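Local coordinates for ribonuclease H (Uncultured organism, PDB 4IBN), which probably cleaves the RNA strand of RNA-DNA hybrids endonucleolytically, leaving 5'-phosphomonoesters, with magnesium as cofactor, and works as a monomer, at residues 98-103 against 127-132; 70-75 against 123-128; 39-44 against 152-157. All coordinates share one frame; numbering follows the deposited sequence.

Contact 1. Residues 98-103 against 127-132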
ATOM      1  N   ARG A  98      -0.030  -9.542  -4.934  1.00 22.36           N
ATOM      2  CA  ARG A  98       1.186  -9.998  -5.541  1.00 21.33           C
ATOM      3  C   ARG A  98       1.538  -9.140  -6.717  1.00 21.33           C
ATOM      4  O   ARG A  98       2.646  -9.001  -7.070  1.00 21.38           O
ATOM      5  CB  ARG A  98       1.141 -11.467  -5.880  1.00 25.62           C
ATOM      6  CG  ARG A  98       1.473 -12.296  -4.711  1.00 28.25           C
ATOM      7  CD  ARG A  98       2.194 -13.539  -5.037  1.00 23.74           C
ATOM      8  NE  ARG A  98       3.604 -13.349  -5.210  1.00 24.05           N
ATOM      9  CZ  ARG A  98       4.527 -13.811  -4.391  1.00 27.90           C
ATOM     10  NH1 ARG A  98       4.190 -14.485  -3.309  1.00 29.30           N
ATOM     11  NH2 ARG A  98       5.800 -13.602  -4.649  1.00 26.24           N
ATOM     12  N   TYR A  99       0.557  -8.507  -7.288  1.00 20.04           N
ATOM     13  CA  TYR A  99       0.842  -7.636  -8.396  1.00 19.47           C
ATOM     14  C   TYR A  99       1.837  -6.585  -7.906  1.00 19.42           C
ATOM     15  O   TYR A  99       2.789  -6.358  -8.537  1.00 18.21           O
ATOM     16  CB  TYR A  99      -0.460  -6.945  -8.857  1.00 18.25           C
ATOM     17  CG  TYR A  99      -0.410  -6.062 -10.084  1.00 18.42           C
ATOM     18  CD1 TYR A  99      -0.157  -6.566 -11.317  1.00 24.86           C
ATOM     19  CD2 TYR A  99      -0.637  -4.721 -10.000  1.00 20.07           C
ATOM     20  CE1 TYR A  99      -0.112  -5.763 -12.424  1.00 22.67           C
ATOM     21  CE2 TYR A  99      -0.619  -3.937 -11.098  1.00 22.50           C
ATOM     22  CZ  TYR A  99      -0.348  -4.457 -12.318  1.00 25.51           C
ATOM     23  OH  TYR A  99      -0.323  -3.678 -13.438  1.00 26.13           O
ATOM     24  N   ILE A 100       1.581  -5.981  -6.760  1.00 17.16           N
ATOM     25  CA  ILE A 100       2.489  -4.989  -6.190  1.00 15.74           C
ATOM     26  C   ILE A 100       3.819  -5.583  -5.733  1.00 15.97           C
ATOM     27  O   ILE A 100       4.824  -5.071  -6.035  1.00 19.50           O
ATOM     28  CB  ILE A 100       1.871  -4.279  -4.978  1.00 15.53           C
ATOM     29  CG1 ILE A 100       0.639  -3.488  -5.383  1.00 17.66           C
ATOM     30  CG2 ILE A 100       2.864  -3.405  -4.295  1.00 15.78           C
ATOM     31  CD1 ILE A 100       0.825  -2.598  -6.498  1.00 21.46           C
ATOM     32  N   VAL A 101       3.770  -6.674  -4.994  1.00 16.36           N
ATOM     33  CA  VAL A 101       4.988  -7.215  -4.462  1.00 16.64           C
ATOM     34  C   VAL A 101       5.954  -7.707  -5.539  1.00 18.15           C
ATOM     35  O   VAL A 101       7.122  -7.451  -5.487  1.00 16.94           O
ATOM     36  CB  VAL A 101       4.707  -8.382  -3.477  1.00 15.12           C
ATOM     37  CG1 VAL A 101       5.937  -8.975  -2.994  1.00 17.98           C
ATOM     38  CG2 VAL A 101       3.919  -7.917  -2.357  1.00 18.01           C
ATOM     39  N   ASP A 102       5.451  -8.489  -6.476  1.00 16.58           N
ATOM     40  CA  ASP A 102       6.262  -8.945  -7.576  1.00 17.05           C
ATOM     41  C   ASP A 102       6.654  -7.793  -8.515  1.00 19.75           C
ATOM     42  O   ASP A 102       7.694  -7.784  -9.070  1.00 19.16           O
ATOM     43  CB  ASP A 102       5.604 -10.080  -8.333  1.00 18.25           C
ATOM     44  CG  ASP A 102       5.435 -11.311  -7.507  1.00 15.70           C
ATOM     45  OD1 ASP A 102       6.247 -11.564  -6.649  1.00 20.48           O
ATOM     46  OD2 ASP A 102       4.496 -12.017  -7.779  1.00 20.26           O
ATOM     47  N   GLY A 103       5.763  -6.855  -8.714  1.00 17.14           N
ATOM     48  CA  GLY A 103       6.119  -5.724  -9.534  1.00 19.44           C
ATOM     49  C   GLY A 103       7.224  -4.889  -8.955  1.00 20.37           C
ATOM     50  O   GLY A 103       8.111  -4.529  -9.635  1.00 19.09           O
ATOM     51  N   ALA A 127       1.778   4.024 -16.650  1.00 19.26           N
ATOM     52  CA  ALA A 127       1.873   5.357 -16.095  1.00 18.97           C
ATOM     53  C   ALA A 127       1.766   5.353 -14.579  1.00 19.54           C
ATOM     54  O   ALA A 127       2.476   6.043 -13.926  1.00 19.93           O
ATOM     55  CB  ALA A 127       0.849   6.255 -16.683  1.00 22.16           C
ATOM     56  N   LEU A 128       0.838   4.574 -14.063  1.00 17.53           N
ATOM     57  CA  LEU A 128       0.697   4.435 -12.642  1.00 19.33           C
ATOM     58  C   LEU A 128       1.886   3.774 -11.985  1.00 17.50           C
ATOM     59  O   LEU A 128       2.252   4.140 -10.947  1.00 20.05           O
ATOM     60  CB  LEU A 128      -0.576   3.708 -12.263  1.00 20.39           C
ATOM     61  CG  LEU A 128      -1.863   4.420 -11.950  1.00 30.99           C
ATOM     62  CD1 LEU A 128      -2.743   3.424 -11.283  1.00 25.52           C
ATOM     63  CD2 LEU A 128      -1.715   5.572 -11.076  1.00 22.24           C
ATOM     64  N   TRP A 129       2.470   2.796 -12.625  1.00 18.99           N
ATOM     65  CA  TRP A 129       3.645   2.168 -12.086  1.00 18.69           C
ATOM     66  C   TRP A 129       4.752   3.196 -11.951  1.00 19.27           C
ATOM     67  O   TRP A 129       5.438   3.215 -10.996  1.00 19.52           O
ATOM     68  CB  TRP A 129       4.127   1.031 -12.968  1.00 19.35           C
ATOM     69  CG  TRP A 129       3.496  -0.259 -12.666  1.00 18.97           C
ATOM     70  CD1 TRP A 129       2.606  -0.927 -13.431  1.00 18.11           C
ATOM     71  CD2 TRP A 129       3.709  -1.057 -11.522  1.00 17.16           C
ATOM     72  NE1 TRP A 129       2.261  -2.085 -12.846  1.00 17.60           N
ATOM     73  CE2 TRP A 129       2.917  -2.191 -11.661  1.00 16.31           C
ATOM     74  CE3 TRP A 129       4.527  -0.952 -10.413  1.00 19.53           C
ATOM     75  CZ2 TRP A 129       2.891  -3.177 -10.720  1.00 18.58           C
ATOM     76  CZ3 TRP A 129       4.474  -1.929  -9.484  1.00 18.34           C
ATOM     77  CH2 TRP A 129       3.675  -3.028  -9.644  1.00 19.80           C
ATOM     78  N   GLN A 130       4.884   4.056 -12.937  1.00 17.78           N
ATOM     79  CA  GLN A 130       5.880   5.097 -12.852  1.00 19.12           C
ATOM     80  C   GLN A 130       5.645   6.053 -11.694  1.00 19.70           C
ATOM     81  O   GLN A 130       6.548   6.429 -11.050  1.00 19.76           O
ATOM     82  CB  GLN A 130       6.017   5.876 -14.172  1.00 20.45           C
ATOM     83  CG  GLN A 130       6.565   5.082 -15.298  1.00 21.87           C
ATOM     84  CD  GLN A 130       6.706   5.896 -16.588  1.00 27.35           C
ATOM     85  OE1 GLN A 130       6.035   6.840 -16.782  1.00 28.60           O
ATOM     86  NE2 GLN A 130       7.577   5.500 -17.426  1.00 30.98           N
ATOM     87  N   GLU A 131       4.405   6.423 -11.475  1.00 18.82           N
ATOM     88  CA  GLU A 131       4.045   7.215 -10.336  1.00 18.80           C
ATOM     89  C   GLU A 131       4.315   6.495  -9.005  1.00 19.58           C
ATOM     90  O   GLU A 131       4.730   7.081  -8.064  1.00 19.15           O
ATOM     91  CB  GLU A 131       2.568   7.622 -10.401  1.00 21.91           C
ATOM     92  CG  GLU A 131       2.234   8.551 -11.475  1.00 29.10           C
ATOM     93  CD  GLU A 131       0.842   9.176 -11.340  1.00 40.23           C
ATOM     94  OE1 GLU A 131       0.322   9.264 -10.232  1.00 42.10           O
ATOM     95  OE2 GLU A 131       0.328   9.623 -12.349  1.00 46.41           O
ATOM     96  N   ALA A 132       4.037   5.226  -8.960  1.00 17.38           N
ATOM     97  CA  ALA A 132       4.321   4.499  -7.770  1.00 17.37           C
ATOM     98  C   ALA A 132       5.786   4.418  -7.467  1.00 17.56           C
ATOM     99  O   ALA A 132       6.165   4.478  -6.353  1.00 18.41           O
ATOM    100  CB  ALA A 132       3.759   3.153  -7.848  1.00 19.57           C
TER

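Contact 2. Residues 70-75 against 123-128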
ATOM      1  N   MET A  70      -6.239   0.209  -8.355  1.00 15.58           N
ATOM      2  CA  MET A  70      -6.376   0.524  -6.956  1.00 17.24           C
ATOM      3  C   MET A  70      -5.192   0.006  -6.084  1.00 17.84           C
ATOM      4  O   MET A  70      -4.807   0.610  -5.129  1.00 17.96           O
ATOM      5  CB  MET A  70      -7.766   0.134  -6.417  1.00 17.25           C
ATOM      6  CG  MET A  70      -8.892   0.833  -7.100  1.00 19.69           C
ATOM      7  SD  MET A  70      -8.659   2.642  -7.310  1.00 22.42           S
ATOM      8  CE  MET A  70      -8.762   3.194  -5.678  1.00 24.45           C
ATOM      9  N   ALA A  71      -4.669  -1.136  -6.450  1.00 16.21           N
ATOM     10  CA  ALA A  71      -3.528  -1.643  -5.756  1.00 16.32           C
ATOM     11  C   ALA A  71      -2.369  -0.657  -5.921  1.00 15.80           C
ATOM     12  O   ALA A  71      -1.711  -0.363  -4.994  1.00 18.23           O
ATOM     13  CB  ALA A  71      -3.165  -2.977  -6.269  1.00 15.82           C
ATOM     14  N   LEU A  72      -2.186  -0.158  -7.128  1.00 16.51           N
ATOM     15  CA  LEU A  72      -1.144   0.834  -7.351  1.00 16.91           C
ATOM     16  C   LEU A  72      -1.388   2.137  -6.578  1.00 18.76           C
ATOM     17  O   LEU A  72      -0.496   2.695  -6.041  1.00 18.75           O
ATOM     18  CB  LEU A  72      -0.860   1.047  -8.839  1.00 16.84           C
ATOM     19  CG  LEU A  72      -0.076  -0.040  -9.519  1.00 18.30           C
ATOM     20  CD1 LEU A  72      -0.270  -0.008 -11.013  1.00 16.08           C
ATOM     21  CD2 LEU A  72       1.337   0.098  -9.151  1.00 17.95           C
ATOM     22  N   ARG A  73      -2.628   2.575  -6.512  1.00 16.38           N
ATOM     23  CA  ARG A  73      -2.949   3.750  -5.734  1.00 18.20           C
ATOM     24  C   ARG A  73      -2.672   3.567  -4.257  1.00 15.87           C
ATOM     25  O   ARG A  73      -2.339   4.503  -3.589  1.00 18.54           O
ATOM     26  CB  ARG A  73      -4.368   4.232  -5.981  1.00 18.31           C
ATOM     27  CG  ARG A  73      -4.598   4.442  -7.433  1.00 25.44           C
ATOM     28  CD  ARG A  73      -5.408   5.633  -7.807  1.00 27.16           C
ATOM     29  NE  ARG A  73      -5.186   6.792  -6.977  1.00 26.33           N
ATOM     30  CZ  ARG A  73      -6.131   7.675  -6.768  1.00 35.69           C
ATOM     31  NH1 ARG A  73      -7.283   7.502  -7.351  1.00 34.66           N
ATOM     32  NH2 ARG A  73      -5.946   8.732  -6.010  1.00 35.53           N
ATOM     33  N   SER A  74      -2.823   2.344  -3.770  1.00 16.84           N
ATOM     34  CA  SER A  74      -2.540   2.097  -2.381  1.00 17.74           C
ATOM     35  C   SER A  74      -1.087   2.395  -2.104  1.00 17.01           C
ATOM     36  O   SER A  74      -0.754   2.920  -1.095  1.00 19.04           O
ATOM     37  CB  SER A  74      -2.943   0.677  -1.944  1.00 18.78           C
ATOM     38  OG  SER A  74      -2.028  -0.325  -2.267  1.00 20.25           O
ATOM     39  N   VAL A  75      -0.231   2.016  -3.015  1.00 17.44           N
ATOM     40  CA  VAL A  75       1.167   2.363  -2.853  1.00 16.66           C
ATOM     41  C   VAL A  75       1.410   3.855  -2.964  1.00 19.11           C
ATOM     42  O   VAL A  75       2.037   4.444  -2.150  1.00 18.17           O
ATOM     43  CB  VAL A  75       2.011   1.713  -3.928  1.00 16.13           C
ATOM     44  CG1 VAL A  75       3.481   2.133  -3.799  1.00 19.48           C
ATOM     45  CG2 VAL A  75       1.919   0.268  -3.831  1.00 16.91           C
ATOM     46  N   ILE A 123      -2.559  -4.006 -21.312  1.00 31.18           N
ATOM     47  CA  ILE A 123      -2.926  -2.928 -20.423  1.00 30.03           C
ATOM     48  C   ILE A 123      -2.163  -3.083 -19.142  1.00 28.83           C
ATOM     49  O   ILE A 123      -2.578  -3.754 -18.264  1.00 31.59           O
ATOM     50  CB  ILE A 123      -4.400  -2.940 -20.133  1.00 31.58           C
ATOM     51  CG1 ILE A 123      -5.165  -2.514 -21.370  1.00 32.48           C
ATOM     52  CG2 ILE A 123      -4.705  -1.980 -19.066  1.00 34.15           C
ATOM     53  CD1 ILE A 123      -6.633  -2.334 -21.142  1.00 40.13           C
ATOM     54  N   GLU A 124      -0.997  -2.496 -19.083  1.00 28.35           N
ATOM     55  CA  GLU A 124      -0.088  -2.745 -18.003  1.00 25.05           C
ATOM     56  C   GLU A 124      -0.080  -1.661 -16.895  1.00 24.55           C
ATOM     57  O   GLU A 124       0.688  -1.743 -16.023  1.00 24.22           O
ATOM     58  CB  GLU A 124       1.313  -2.877 -18.572  1.00 27.73           C
ATOM     59  CG  GLU A 124       1.501  -4.008 -19.502  1.00 36.14           C
ATOM     60  CD  GLU A 124       2.694  -3.842 -20.477  1.00 43.31           C
ATOM     61  OE1 GLU A 124       2.632  -3.052 -21.428  1.00 33.44           O
ATOM     62  OE2 GLU A 124       3.665  -4.572 -20.298  1.00 43.19           O
ATOM     63  N   ASN A 125      -0.896  -0.644 -17.006  1.00 22.22           N
ATOM     64  CA  ASN A 125      -0.891   0.445 -16.050  1.00 23.23           C
ATOM     65  C   ASN A 125       0.488   1.127 -15.917  1.00 21.86           C
ATOM     66  O   ASN A 125       0.833   1.569 -14.877  1.00 20.94           O
ATOM     67  CB  ASN A 125      -1.290  -0.034 -14.666  1.00 21.61           C
ATOM     68  CG  ASN A 125      -2.531  -0.868 -14.656  1.00 31.19           C
ATOM     69  OD1 ASN A 125      -2.486  -2.015 -14.314  1.00 38.84           O
ATOM     70  ND2 ASN A 125      -3.619  -0.292 -14.990  1.00 26.72           N
ATOM     71  N   LEU A 126       1.216   1.249 -17.005  1.00 23.58           N
ATOM     72  CA  LEU A 126       2.570   1.725 -16.935  1.00 21.42           C
ATOM     73  C   LEU A 126       2.694   3.128 -16.346  1.00 19.25           C
ATOM     74  O   LEU A 126       3.643   3.389 -15.671  1.00 23.47           O
ATOM     75  CB  LEU A 126       3.282   1.666 -18.291  1.00 21.72           C
ATOM     76  CG  LEU A 126       3.576   0.291 -18.866  1.00 24.85           C
ATOM     77  CD1 LEU A 126       4.318   0.370 -20.166  1.00 29.54           C
ATOM     78  CD2 LEU A 126       4.231  -0.669 -17.920  1.00 27.64           C
ATOM     79  N   ALA A 127       1.778   4.024 -16.650  1.00 19.26           N
ATOM     80  CA  ALA A 127       1.873   5.357 -16.095  1.00 18.97           C
ATOM     81  C   ALA A 127       1.766   5.353 -14.579  1.00 19.54           C
ATOM     82  O   ALA A 127       2.476   6.043 -13.926  1.00 19.93           O
ATOM     83  CB  ALA A 127       0.849   6.255 -16.683  1.00 22.16           C
ATOM     84  N   LEU A 128       0.838   4.574 -14.063  1.00 17.53           N
ATOM     85  CA  LEU A 128       0.697   4.435 -12.642  1.00 19.33           C
ATOM     86  C   LEU A 128       1.886   3.774 -11.985  1.00 17.50           C
ATOM     87  O   LEU A 128       2.252   4.140 -10.947  1.00 20.05           O
ATOM     88  CB  LEU A 128      -0.576   3.708 -12.263  1.00 20.39           C
ATOM     89  CG  LEU A 128      -1.863   4.420 -11.950  1.00 30.99           C
ATOM     90  CD1 LEU A 128      -2.743   3.424 -11.283  1.00 25.52           C
ATOM     91  CD2 LEU A 128      -1.715   5.572 -11.076  1.00 22.24           C
TER

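Contact 3. Residues 39-44 against 152-157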
ATOM      1  N   GLY A  39      -7.198   1.072   0.609  1.00 14.86           N
ATOM      2  CA  GLY A  39      -7.099   1.308   2.024  1.00 16.18           C
ATOM      3  C   GLY A  39      -5.716   1.002   2.576  1.00 17.15           C
ATOM      4  O   GLY A  39      -5.155   0.020   2.240  1.00 16.88           O
ATOM      5  N   VAL A  40      -5.205   1.912   3.399  1.00 15.40           N
ATOM      6  CA  VAL A  40      -3.904   1.756   4.004  1.00 16.57           C
ATOM      7  C   VAL A  40      -3.911   2.049   5.508  1.00 16.62           C
ATOM      8  O   VAL A  40      -4.369   3.059   5.905  1.00 18.89           O
ATOM      9  CB  VAL A  40      -2.930   2.718   3.384  1.00 17.77           C
ATOM     10  CG1 VAL A  40      -1.578   2.536   3.924  1.00 23.01           C
ATOM     11  CG2 VAL A  40      -2.919   2.576   1.927  1.00 21.66           C
ATOM     12  N   LEU A  41      -3.371   1.138   6.304  1.00 15.32           N
ATOM     13  CA  LEU A  41      -3.117   1.375   7.709  1.00 14.45           C
ATOM     14  C   LEU A  41      -1.622   1.551   7.910  1.00 16.45           C
ATOM     15  O   LEU A  41      -0.877   0.752   7.470  1.00 16.71           O
ATOM     16  CB  LEU A  41      -3.574   0.171   8.511  1.00 15.57           C
ATOM     17  CG  LEU A  41      -3.212   0.111   9.982  1.00 15.88           C
ATOM     18  CD1 LEU A  41      -3.857   1.201  10.762  1.00 18.84           C
ATOM     19  CD2 LEU A  41      -3.510  -1.215  10.587  1.00 17.90           C
ATOM     20  N   VAL A  42      -1.226   2.627   8.597  1.00 16.16           N
ATOM     21  CA  VAL A  42       0.170   2.846   8.952  1.00 16.30           C
ATOM     22  C   VAL A  42       0.344   2.688  10.456  1.00 17.21           C
ATOM     23  O   VAL A  42      -0.326   3.331  11.182  1.00 19.46           O
ATOM     24  CB  VAL A  42       0.628   4.274   8.574  1.00 15.19           C
ATOM     25  CG1 VAL A  42       2.102   4.460   8.814  1.00 16.52           C
ATOM     26  CG2 VAL A  42       0.334   4.560   7.118  1.00 17.08           C
ATOM     27  N   GLU A  43       1.241   1.828  10.870  1.00 16.08           N
ATOM     28  CA  GLU A  43       1.564   1.634  12.251  1.00 16.60           C
ATOM     29  C   GLU A  43       2.884   2.267  12.587  1.00 16.09           C
ATOM     30  O   GLU A  43       3.779   2.155  11.836  1.00 17.36           O
ATOM     31  CB  GLU A  43       1.648   0.148  12.606  1.00 17.94           C
ATOM     32  CG  GLU A  43       0.332  -0.556  12.461  1.00 19.24           C
ATOM     33  CD  GLU A  43       0.254  -1.878  13.195  1.00 21.97           C
ATOM     34  OE1 GLU A  43       1.298  -2.385  13.578  1.00 22.20           O
ATOM     35  OE2 GLU A  43      -0.845  -2.378  13.361  1.00 19.37           O
ATOM     36  N   TYR A  44       2.972   2.904  13.752  1.00 17.23           N
ATOM     37  CA  TYR A  44       4.216   3.520  14.203  1.00 19.84           C
ATOM     38  C   TYR A  44       4.426   3.338  15.706  1.00 19.04           C
ATOM     39  O   TYR A  44       3.561   3.685  16.511  1.00 19.72           O
ATOM     40  CB  TYR A  44       4.237   5.008  13.846  1.00 20.02           C
ATOM     41  CG  TYR A  44       5.421   5.757  14.412  1.00 23.02           C
ATOM     42  CD1 TYR A  44       6.666   5.689  13.802  1.00 25.86           C
ATOM     43  CD2 TYR A  44       5.295   6.531  15.558  1.00 27.67           C
ATOM     44  CE1 TYR A  44       7.753   6.372  14.316  1.00 27.58           C
ATOM     45  CE2 TYR A  44       6.375   7.218  16.080  1.00 25.49           C
ATOM     46  CZ  TYR A  44       7.601   7.134  15.455  1.00 20.82           C
ATOM     47  OH  TYR A  44       8.679   7.816  15.971  1.00 29.65           O
ATOM     48  N   HIS A 152      -5.436 -12.188   8.829  1.00 18.13           N
ATOM     49  CA  HIS A 152      -4.388 -11.254   9.218  1.00 16.96           C
ATOM     50  C   HIS A 152      -5.120  -9.976   9.563  1.00 17.09           C
ATOM     51  O   HIS A 152      -5.653  -9.378   8.719  1.00 17.54           O
ATOM     52  CB  HIS A 152      -3.457 -11.036   8.034  1.00 16.26           C
ATOM     53  CG  HIS A 152      -2.266 -10.179   8.317  1.00 18.93           C
ATOM     54  ND1 HIS A 152      -2.358  -8.854   8.636  1.00 18.24           N
ATOM     55  CD2 HIS A 152      -0.943 -10.453   8.248  1.00 17.20           C
ATOM     56  CE1 HIS A 152      -1.150  -8.362   8.803  1.00 21.51           C
ATOM     57  NE2 HIS A 152      -0.272  -9.305   8.554  1.00 17.07           N
ATOM     58  N   ALA A 153      -5.105  -9.567  10.827  1.00 16.51           N
ATOM     59  CA  ALA A 153      -5.975  -8.514  11.258  1.00 15.83           C
ATOM     60  C   ALA A 153      -5.768  -7.190  10.581  1.00 15.77           C
ATOM     61  O   ALA A 153      -6.684  -6.591  10.170  1.00 15.86           O
ATOM     62  CB  ALA A 153      -5.857  -8.322  12.738  1.00 16.90           C
ATOM     63  N   GLN A 154      -4.535  -6.752  10.500  1.00 14.64           N
ATOM     64  CA  GLN A 154      -4.294  -5.493   9.855  1.00 15.63           C
ATOM     65  C   GLN A 154      -4.675  -5.495   8.380  1.00 16.11           C
ATOM     66  O   GLN A 154      -5.092  -4.525   7.867  1.00 16.21           O
ATOM     67  CB  GLN A 154      -2.855  -5.049  10.060  1.00 14.94           C
ATOM     68  CG  GLN A 154      -2.511  -4.694  11.468  1.00 15.94           C
ATOM     69  CD  GLN A 154      -1.690  -5.759  12.138  1.00 15.95           C
ATOM     70  OE1 GLN A 154      -1.892  -6.898  11.932  1.00 15.63           O
ATOM     71  NE2 GLN A 154      -0.734  -5.336  12.907  1.00 18.76           N
ATOM     72  N   ASN A 155      -4.428  -6.602   7.709  1.00 15.91           N
ATOM     73  CA  ASN A 155      -4.810  -6.730   6.324  1.00 13.11           C
ATOM     74  C   ASN A 155      -6.312  -6.674   6.161  1.00 14.88           C
ATOM     75  O   ASN A 155      -6.775  -6.058   5.288  1.00 16.69           O
ATOM     76  CB  ASN A 155      -4.285  -7.998   5.701  1.00 19.34           C
ATOM     77  CG  ASN A 155      -4.913  -8.290   4.361  1.00 21.02           C
ATOM     78  OD1 ASN A 155      -4.478  -7.774   3.379  1.00 24.04           O
ATOM     79  ND2 ASN A 155      -5.928  -9.109   4.347  1.00 16.26           N
ATOM     80  N   GLU A 156      -7.027  -7.341   7.032  1.00 14.88           N
ATOM     81  CA  GLU A 156      -8.464  -7.312   6.995  1.00 14.58           C
ATOM     82  C   GLU A 156      -9.020  -5.949   7.295  1.00 16.78           C
ATOM     83  O   GLU A 156     -10.029  -5.627   6.788  1.00 17.52           O
ATOM     84  CB  GLU A 156      -9.133  -8.445   7.789  1.00 20.58           C
ATOM     85  CG  GLU A 156      -8.644  -9.827   7.416  1.00 19.56           C
ATOM     86  CD  GLU A 156      -9.725 -10.906   7.299  1.00 27.92           C
ATOM     87  OE1 GLU A 156     -10.883 -10.557   7.168  1.00 28.32           O
ATOM     88  OE2 GLU A 156      -9.432 -12.097   7.401  1.00 22.65           O
ATOM     89  N   TYR A 157      -8.365  -5.199   8.165  1.00 15.73           N
ATOM     90  CA  TYR A 157      -8.795  -3.835   8.409  1.00 15.94           C
ATOM     91  C   TYR A 157      -8.620  -2.999   7.153  1.00 14.87           C
ATOM     92  O   TYR A 157      -9.445  -2.226   6.777  1.00 15.41           O
ATOM     93  CB  TYR A 157      -8.068  -3.192   9.590  1.00 17.19           C
ATOM     94  CG  TYR A 157      -8.494  -1.770   9.812  1.00 17.63           C
ATOM     95  CD1 TYR A 157      -7.666  -0.721   9.560  1.00 18.84           C
ATOM     96  CD2 TYR A 157      -9.757  -1.486  10.222  1.00 17.15           C
ATOM     97  CE1 TYR A 157      -8.077   0.560   9.712  1.00 18.20           C
ATOM     98  CE2 TYR A 157     -10.174  -0.226  10.380  1.00 19.39           C
ATOM     99  CZ  TYR A 157      -9.339   0.809  10.137  1.00 20.26           C
ATOM    100  OH  TYR A 157      -9.724   2.086  10.302  1.00 21.50           O
TER

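Contact 1. Residues 98-103 against 127-132
Trp-129 reaches across from helix 126-136, and its indole meets Tyr-99 obliquely. The phenol ring and the six-membered indole ring have planes 55° apart and centroids 5.2 Å apart. Trp-129 CZ2 lies over one face of the phenol, near the rim, 3.6 Å from Tyr-99 CE2. The indole N-H points to the hydroxyl of the same residue. Trp-129 NE1 donates to Tyr-99 OH at 3.1 Å, with an N-H...O angle of 154°, so packing and hydrogen bond together fix the indole's rotation. Tyr-99 CG lies opposite the backbone N (chi1 -175°), and the ring stands out from its helix to where the indole arrives. In the RNase H fold these two helices follow strand 90-95. The chain between them probably matches the basic protrusion that binds the hybrid in type 1 relatives. The far end of the indole lies against backbone. Trp-129 CH2 is 3.6 Å from Gly-103 CA, and Tyr-99 O lies in the indole plane at its edge. A CB on Gly-103 would come 2.2 Å from Trp-129 CH2, a clash. Ile-100 adds a looser touch, its CD1 lying 4.3 Å from Trp-129 CH2. Trp-111 and Trp-116 also meet the indole.

Contact 2. Residues 70-75 against 123-128
Asn-125 meets Leu-72 at the root of its amide: Asn-125 CB lies 3.8 Å from Leu-72 CD1. The polar end of this flat group serves another partner, since OD1 makes a weak hydrogen bond with Tyr-99 OH. The second flat group is the guanidinium of Arg-73. It is directed to Glu-62, which forms a salt bridge with NH1, while Glu-77 makes a long, weak ion pair with NH2. Within the RNase H fold, the contact joins helix 67-82, which lies against the sheet, to the start of helix 126-136. Asn-125 holds the N-cap position there, but its side chain makes no capping bond.

The body of the contact is aliphatic. No hydrogen bond crosses between the two segments, and the contact rests on packing. Leu-72 and Leu-128 bring their side chains together at a slant, each offering a methyl to the other's CB. Leu-128 CD1 is 3.9 Å from Leu-72 CB, and Leu-72 CD1 is 3.9 Å from Leu-128 CB. Leu-72 reaches this far because CD1 continues nearly straight on from CA (chi2 159°). Leu-128 also touches Arg-69 and Ile-76, and so sits among Arg-69, Leu-72, Arg-73 and Ile-76 of helix 67-82. The aliphatic part of Arg-73 borders the leucine pair, with Arg-73 CG 4.4 Å from Leu-128 CD1.

Contact 3. Residues 39-44 against 152-157
Strand 39-44 and segment 153-157, the start of helix 153-168, run at 139° to each other, with their axes 8.4 Å apart at closest approach. Their backbones come nearest at Leu-41 and Gln-154, whose CA atoms are 7.3 Å apart. The helix starts at His-152, an N-cap whose ND1 accepts from Asn-155 N at 3.2 Å.

Gln-154 carries most of the contact from the helix side. Leu-41 CD2 packs on its aliphatic stem, 3.7 Å from Gln-154 CG. A turn about the CB-CG bond (chi2 105°) brings the amide to Glu-43. Gln-154 NE2 donates to Glu-43 OE2 at 3.0 Å, nearly straight at 166°. The oxygen lies close to the amide plane, yet the donor approaches it from above the carboxylate plane.

In the RNase H fold this is helix 153-168, the helix after strand 140-145, laid against the second strand of the sheet. Glu-43 is buried, and its charge is met chiefly by a salt bridge from OE2 to Arg-55 on the adjoining strand 53-62. Gln-154 NE2 also bonds to Glu-197 O, so the amide links strand and helix to the C-terminal tail. An alanine in place of Gln-154 would probably leave Glu-43 OE2 to Arg-55 and open a gap beside the Leu-41 methyl.

Tyr-157, one turn further on, flanks the same leucine: Leu-41 CD2 lies 4.3 Å from Tyr-157 CD1, at an oblique approach to the ring. Its hydroxyl goes on to bond with Asp-57, while Tyr-180 and Trp-183 meet the ring edge-to-face.

How the contacts relate
Contacts 1 and 2 form one patch, with centres about 6 Å apart, and both use helix 126-136. They are joined where Leu-72 CD2 packs 3.5 Å from Trp-129 CD2 and where Tyr-99 OH lies 2.9 Å from Asn-125 OD1. Contact 3 is on the other side of the chain's centre, about 19 Å from contact 1 and 20 Å from contact 2 between centres. Its loop encloses both others along the chain. Strand 34-45 meets helix 67-82 through Val-40, whose CG2 packs 3.7 Å from Ser-74 O, and helix 153-168 through Leu-41; strand 16-25 is its neighbour in the sheet. In RNases H strand 16-25 contributes to the metal-dependent active site, here of an atypical DEDN type.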